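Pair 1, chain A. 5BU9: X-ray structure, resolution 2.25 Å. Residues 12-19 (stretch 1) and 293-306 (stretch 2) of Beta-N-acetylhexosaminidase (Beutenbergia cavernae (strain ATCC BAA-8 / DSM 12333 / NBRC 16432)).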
# COMPACT_ATOMS: atom_id res chain seq x y z
N GLY A 12 6.49 -5.41 14.81
CA GLY A 12 7.01 -5.95 13.57
C GLY A 12 5.92 -6.16 12.56
O GLY A 12 6.12 -5.94 11.37
N GLN A 13 4.73 -6.54 13.01
CA GLN A 13 3.62 -6.70 12.06
C GLN A 13 3.14 -5.41 11.37
O GLN A 13 2.42 -5.49 10.37
CB GLN A 13 2.42 -7.34 12.77
CG GLN A 13 2.71 -8.70 13.23
CD GLN A 13 2.88 -9.67 12.09
OE1 GLN A 13 2.04 -9.74 11.19
NE2 GLN A 13 3.98 -10.41 12.10
N LEU A 14 3.50 -4.25 11.95
CA LEU A 14 3.10 -2.92 11.46
C LEU A 14 4.06 -2.36 10.40
O LEU A 14 3.96 -1.19 10.00
CB LEU A 14 2.99 -1.94 12.63
CG LEU A 14 2.16 -2.39 13.84
CD1 LEU A 14 2.01 -1.22 14.82
CD2 LEU A 14 0.78 -2.92 13.41
N PHE A 15 4.99 -3.20 9.92
CA PHE A 15 5.93 -2.76 8.90
C PHE A 15 5.94 -3.66 7.66
O PHE A 15 5.73 -4.87 7.74
CB PHE A 15 7.34 -2.68 9.46
CG PHE A 15 7.57 -1.49 10.35
CD1 PHE A 15 7.19 -1.51 11.69
CD2 PHE A 15 8.18 -0.35 9.85
CE1 PHE A 15 7.40 -0.42 12.51
CE2 PHE A 15 8.40 0.75 10.67
CZ PHE A 15 8.02 0.72 12.00
N MSE A 16 6.17 -3.03 6.51
CA MSE A 16 6.35 -3.75 5.26
C MSE A 16 7.69 -3.33 4.65
O MSE A 16 7.86 -2.19 4.25
CB MSE A 16 5.17 -3.50 4.30
CG MSE A 16 5.23 -4.38 3.02
SE MSE A 16 3.70 -4.11 1.84
CE MSE A 16 2.49 -5.40 2.62
N VAL A 17 8.67 -4.24 4.62
CA VAL A 17 10.02 -3.83 4.19
C VAL A 17 10.31 -4.34 2.79
O VAL A 17 9.98 -5.49 2.44
CB VAL A 17 11.10 -4.26 5.18
CG1 VAL A 17 11.12 -5.76 5.34
CG2 VAL A 17 12.45 -3.80 4.69
N GLY A 18 10.88 -3.47 1.98
CA GLY A 18 11.16 -3.76 0.58
C GLY A 18 12.33 -4.70 0.41
O GLY A 18 13.17 -4.81 1.30
N THR A 19 12.33 -5.42 -0.70
CA THR A 19 13.51 -6.10 -1.24
C THR A 19 13.39 -5.95 -2.74
O THR A 19 12.29 -5.77 -3.28
CB THR A 19 13.60 -7.60 -0.85
OG1 THR A 19 14.76 -8.17 -1.43
CG2 THR A 19 12.42 -8.38 -1.37
N THR A 293 -2.59 4.46 11.04
CA THR A 293 -1.95 3.54 10.11
C THR A 293 -1.68 2.16 10.72
O THR A 293 -1.20 2.07 11.85
CB THR A 293 -0.61 4.09 9.65
OG1 THR A 293 -0.82 5.30 8.93
CG2 THR A 293 0.13 3.09 8.78
N ASP A 294 -1.94 1.10 9.96
CA ASP A 294 -1.57 -0.27 10.42
C ASP A 294 -0.29 -0.82 9.79
O ASP A 294 0.43 -1.62 10.40
CB ASP A 294 -2.73 -1.21 10.14
CG ASP A 294 -4.08 -0.62 10.60
OD1 ASP A 294 -4.21 -0.21 11.78
OD2 ASP A 294 -4.99 -0.52 9.75
N ILE A 295 0.03 -0.39 8.58
CA ILE A 295 1.29 -0.87 8.00
C ILE A 295 2.09 0.30 7.39
O ILE A 295 1.60 1.02 6.53
CB ILE A 295 1.04 -1.99 6.94
CG1 ILE A 295 0.43 -3.24 7.59
CG2 ILE A 295 2.35 -2.31 6.18
CD1 ILE A 295 0.07 -4.38 6.56
N VAL A 296 3.31 0.48 7.89
CA VAL A 296 4.21 1.50 7.40
C VAL A 296 5.06 0.88 6.29
O VAL A 296 5.82 -0.09 6.52
CB VAL A 296 5.08 2.05 8.53
CG1 VAL A 296 6.04 3.12 8.02
CG2 VAL A 296 4.17 2.59 9.67
N LEU A 297 4.93 1.41 5.08
CA LEU A 297 5.63 0.85 3.93
C LEU A 297 7.05 1.43 3.88
O LEU A 297 7.22 2.64 3.83
CB LEU A 297 4.86 1.16 2.65
CG LEU A 297 5.48 0.64 1.35
CD1 LEU A 297 5.61 -0.86 1.38
CD2 LEU A 297 4.68 1.11 0.14
N VAL A 298 8.06 0.56 3.95
CA VAL A 298 9.47 0.99 3.87
C VAL A 298 10.12 0.25 2.69
O VAL A 298 10.86 -0.71 2.89
CB VAL A 298 10.20 0.73 5.21
CG1 VAL A 298 11.56 1.40 5.23
CG2 VAL A 298 9.36 1.26 6.37
N SER A 299 9.83 0.68 1.46
CA SER A 299 10.16 -0.10 0.26
C SER A 299 11.43 0.35 -0.44
O SER A 299 12.38 -0.42 -0.57
CB SER A 299 8.99 -0.05 -0.72
OG SER A 299 8.52 1.30 -0.89
N ALA A 300 11.46 1.61 -0.89
CA ALA A 300 12.56 2.12 -1.71
C ALA A 300 13.88 1.95 -0.97
O ALA A 300 14.86 1.49 -1.53
CB ALA A 300 12.32 3.63 -2.11
N ASP A 301 13.91 2.35 0.31
CA ASP A 301 15.14 2.29 1.07
C ASP A 301 14.94 1.45 2.32
O ASP A 301 14.66 2.00 3.38
CB ASP A 301 15.61 3.70 1.44
CG ASP A 301 16.89 3.71 2.30
OD1 ASP A 301 17.52 2.64 2.45
OD2 ASP A 301 17.25 4.81 2.80
N PRO A 302 15.10 0.13 2.20
CA PRO A 302 14.84 -0.73 3.36
C PRO A 302 15.91 -0.58 4.46
O PRO A 302 15.72 -1.09 5.55
CB PRO A 302 14.83 -2.15 2.77
CG PRO A 302 15.60 -2.03 1.43
CD PRO A 302 15.47 -0.60 0.97
N SER A 303 16.99 0.15 4.21
CA SER A 303 18.06 0.22 5.22
C SER A 303 17.61 0.93 6.48
O SER A 303 18.25 0.78 7.51
CB SER A 303 19.33 0.91 4.69
OG SER A 303 19.13 2.31 4.55
N ILE A 304 16.53 1.71 6.42
CA ILE A 304 16.09 2.43 7.61
C ILE A 304 14.95 1.72 8.36
O ILE A 304 14.47 2.21 9.36
CB ILE A 304 15.68 3.86 7.27
CG1 ILE A 304 14.55 3.86 6.24
CG2 ILE A 304 16.93 4.68 6.80
CD1 ILE A 304 14.10 5.22 5.85
N ALA A 305 14.52 0.55 7.89
CA ALA A 305 13.45 -0.15 8.56
C ALA A 305 13.83 -0.50 10.01
O ALA A 305 13.03 -0.34 10.91
CB ALA A 305 13.07 -1.41 7.80
N ALA A 306 15.05 -0.98 10.23
CA ALA A 306 15.48 -1.43 11.56
C ALA A 306 15.31 -0.34 12.60
O ALA A 306 14.73 -0.57 13.66
CB ALA A 306 16.97 -1.92 11.54

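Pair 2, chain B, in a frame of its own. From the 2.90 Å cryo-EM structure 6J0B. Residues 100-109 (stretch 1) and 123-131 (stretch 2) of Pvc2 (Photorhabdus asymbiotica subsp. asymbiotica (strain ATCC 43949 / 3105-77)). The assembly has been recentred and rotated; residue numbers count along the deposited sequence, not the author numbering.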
# COMPACT_ATOMS: atom_id res chain seq x y z
N ASP B 100 26.10 -17.36 -60.04
CA ASP B 100 26.24 -16.90 -58.66
C ASP B 100 27.27 -17.68 -57.85
O ASP B 100 27.28 -17.58 -56.62
CB ASP B 100 24.88 -16.91 -57.95
CG ASP B 100 24.27 -18.29 -57.81
OD1 ASP B 100 24.76 -19.27 -58.42
OD2 ASP B 100 23.26 -18.41 -57.09
N VAL B 101 28.14 -18.45 -58.51
CA VAL B 101 29.19 -19.18 -57.80
C VAL B 101 30.26 -18.21 -57.32
O VAL B 101 30.80 -17.42 -58.10
CB VAL B 101 29.77 -20.26 -58.72
CG1 VAL B 101 31.10 -20.75 -58.20
CG2 VAL B 101 28.79 -21.40 -58.85
N THR B 102 30.55 -18.26 -56.02
CA THR B 102 31.59 -17.43 -55.43
C THR B 102 32.81 -18.21 -54.96
O THR B 102 33.93 -17.83 -55.27
CB THR B 102 31.04 -16.65 -54.23
OG1 THR B 102 30.85 -17.54 -53.13
CG2 THR B 102 29.73 -16.02 -54.57
N LEU B 103 32.61 -19.30 -54.22
CA LEU B 103 33.72 -20.10 -53.74
C LEU B 103 34.05 -21.21 -54.73
O LEU B 103 33.20 -21.68 -55.48
CB LEU B 103 33.41 -20.73 -52.38
CG LEU B 103 33.76 -20.01 -51.08
CD1 LEU B 103 35.19 -19.54 -51.11
CD2 LEU B 103 32.83 -18.86 -50.83
N LEU B 104 35.31 -21.63 -54.71
CA LEU B 104 35.77 -22.82 -55.43
C LEU B 104 36.53 -23.68 -54.43
O LEU B 104 37.60 -23.29 -53.96
CB LEU B 104 36.64 -22.45 -56.63
CG LEU B 104 37.38 -23.59 -57.33
CD1 LEU B 104 36.43 -24.69 -57.79
CD2 LEU B 104 38.17 -23.06 -58.50
N VAL B 105 35.98 -24.84 -54.11
CA VAL B 105 36.46 -25.68 -53.03
C VAL B 105 37.02 -26.96 -53.61
O VAL B 105 36.32 -27.69 -54.32
CB VAL B 105 35.35 -25.97 -52.02
CG1 VAL B 105 35.83 -26.93 -50.96
CG2 VAL B 105 34.88 -24.69 -51.40
N ALA B 106 38.28 -27.25 -53.31
CA ALA B 106 38.88 -28.54 -53.61
C ALA B 106 38.68 -29.44 -52.40
O ALA B 106 39.26 -29.20 -51.34
CB ALA B 106 40.36 -28.41 -53.93
N ALA B 107 37.86 -30.48 -52.56
CA ALA B 107 37.68 -31.47 -51.51
C ALA B 107 38.70 -32.58 -51.74
O ALA B 107 38.38 -33.68 -52.17
CB ALA B 107 36.25 -31.99 -51.50
N GLY B 108 39.96 -32.26 -51.43
CA GLY B 108 41.05 -33.20 -51.65
C GLY B 108 41.35 -33.45 -53.10
O GLY B 108 41.53 -34.61 -53.51
N GLU B 109 41.41 -32.39 -53.91
CA GLU B 109 41.61 -32.52 -55.34
C GLU B 109 42.68 -31.54 -55.80
O GLU B 109 42.92 -30.51 -55.16
CB GLU B 109 40.30 -32.28 -56.11
CG GLU B 109 39.36 -33.45 -56.06
CD GLU B 109 39.93 -34.66 -56.78
OE1 GLU B 109 39.94 -34.65 -58.03
OE2 GLU B 109 40.38 -35.60 -56.10
N LYS B 123 37.01 -11.63 -62.48
CA LYS B 123 36.02 -12.61 -62.05
C LYS B 123 35.99 -12.71 -60.53
O LYS B 123 37.00 -12.53 -59.85
CB LYS B 123 36.33 -13.97 -62.67
CG LYS B 123 36.70 -13.88 -64.14
CD LYS B 123 37.00 -15.25 -64.72
CE LYS B 123 37.63 -15.13 -66.10
NZ LYS B 123 38.15 -16.44 -66.59
N GLY B 124 34.80 -13.00 -60.00
CA GLY B 124 34.57 -12.96 -58.57
C GLY B 124 34.85 -14.25 -57.83
O GLY B 124 34.30 -14.44 -56.73
N LEU B 125 35.69 -15.13 -58.36
CA LEU B 125 35.91 -16.43 -57.76
C LEU B 125 37.01 -16.37 -56.71
O LEU B 125 38.12 -15.90 -56.99
CB LEU B 125 36.26 -17.46 -58.84
CG LEU B 125 35.15 -18.33 -59.42
CD1 LEU B 125 34.49 -19.13 -58.32
CD2 LEU B 125 34.12 -17.51 -60.17
N PHE B 126 36.71 -16.85 -55.51
CA PHE B 126 37.68 -17.10 -54.46
C PHE B 126 37.84 -18.60 -54.32
O PHE B 126 36.87 -19.35 -54.44
CB PHE B 126 37.23 -16.48 -53.14
CG PHE B 126 38.31 -16.40 -52.10
CD1 PHE B 126 39.12 -15.28 -52.02
CD2 PHE B 126 38.49 -17.42 -51.19
CE1 PHE B 126 40.11 -15.21 -51.06
CE2 PHE B 126 39.48 -17.35 -50.23
CZ PHE B 126 40.29 -16.24 -50.17
N ALA B 127 39.07 -19.07 -54.07
CA ALA B 127 39.37 -20.49 -54.15
C ALA B 127 40.11 -20.96 -52.91
O ALA B 127 41.33 -20.84 -52.83
CB ALA B 127 40.19 -20.80 -55.40
N VAL B 128 39.39 -21.56 -51.97
CA VAL B 128 39.99 -22.14 -50.78
C VAL B 128 40.31 -23.61 -51.08
O VAL B 128 39.44 -24.36 -51.53
CB VAL B 128 39.07 -22.00 -49.56
CG1 VAL B 128 37.62 -22.13 -49.96
CG2 VAL B 128 39.41 -23.00 -48.48
N PHE B 129 41.55 -24.02 -50.85
CA PHE B 129 41.90 -25.43 -50.96
C PHE B 129 42.79 -25.82 -49.79
O PHE B 129 43.04 -25.04 -48.87
CB PHE B 129 42.52 -25.78 -52.31
CG PHE B 129 43.35 -24.69 -52.91
CD1 PHE B 129 42.87 -23.96 -53.98
CD2 PHE B 129 44.62 -24.43 -52.45
CE1 PHE B 129 43.63 -22.97 -54.56
CE2 PHE B 129 45.38 -23.44 -53.02
CZ PHE B 129 44.89 -22.71 -54.08
N ASP B 130 43.28 -27.06 -49.84
CA ASP B 130 43.84 -27.75 -48.69
C ASP B 130 45.32 -27.47 -48.52
O ASP B 130 46.01 -27.02 -49.43
CB ASP B 130 43.65 -29.26 -48.83
CG ASP B 130 42.38 -29.63 -49.56
OD1 ASP B 130 41.30 -29.16 -49.16
OD2 ASP B 130 42.47 -30.39 -50.55
N GLY B 131 45.81 -27.77 -47.32
CA GLY B 131 47.23 -27.87 -47.09
C GLY B 131 47.68 -29.27 -47.43
O GLY B 131 46.88 -30.12 -47.84

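Both pairs rest on the same element, two parallel strands side by side. In pair 1 the strand axes approach to 4.8 Å at 13°, in pair 2 to 4.6 Å at 20°, and fourteen central residues superpose with an RMSD of 0.9 Å. The match runs from Gln A13 = Val B101 to Thr A19 = Ala B107 on the first stretch, and from Asp A294 = Gly B124 to Ala A300 = Asp B130 on the second.

The backbone rule is clearest in pair 1. Leu A14 O accepts from Val A296 N (2.8 Å), Met A16 N donates to Val A296 O (3.0 Å), Met A16 O accepts from Val A298 N (2.8 Å), and Gly A18 N donates to Val A298 O (2.9 Å). Val A296 and Val A298 on one stretch, and Met A16 on the other, thus use both N and O toward the partner, with Leu A14 O and Gly A18 N completing the ladder, the stagger expected of parallel pairing. Pair 2 begins the same way, with Phe B126 N bonded to Thr B102 O (3.0 Å) and Leu B104 N to Phe B126 O (2.8 Å), but then loosens: Ala B106 N lies 3.6 Å from Val B128 O, where the matching Gly A18 N makes a good bond.

The face carrying Phe A15, Val A17, Val A296 and Val A298 corresponds to that of Leu B103, Val B105, Phe B126 and Val B128. Each pair places one aromatic ring here, but on different strands. In pair 1, Phe A15 reaches across so that CD2 sits 4.1 Å from Val A296 CB and 4.0 Å from Val A298 CG2, which lies at the ring's edge. In pair 2 the ring belongs to Phe B126, the counterpart of Val A296, and its end leads away from the first strand. Leu B103, in the place of Phe A15, fills in: its CD1 lies at the edge of that ring, 3.9 Å from Phe B126 CD2, and also touches Val B128 CG1 at 3.7 Å. The valines two residues on, Val A17 and Val B105, match closely, yet Val B105 CG2 meets Val B128 CG1 at 4.0 Å, whereas Val A17 CG2 stays 5.3 Å from Val A298 CG1. Val A17 CG2 also packs on Pro A302 CB (3.5 Å).

On the other face, long Met A16, a selenomethionine, extends in t, t so that SE lies 3.8 Å from Leu A297 CD1, while its CB meets Ile A295 CG2 at 3.6 Å. Leu B104 faces only a methyl at the position of Leu A297, with CB to Ala B127 CB at 4.1 Å; Leu B125 CD1 approaches the same Leu B104 CB at 4.3 Å.

The C-terminal ends diverge most. An ideal CB on Gly A18 would fall 2.3 Å from Ser A299 O, a clash, so this local path suits glycine. Its match, Ala B106, has room, and its CB packs against Phe B129 CB at 3.8 Å. Beyond it, Gly B108 N makes a weak bond to Asp B130 OD2 (3.3 Å). For a designer, in these two pairs the same register holds an aromatic ring on either stretch.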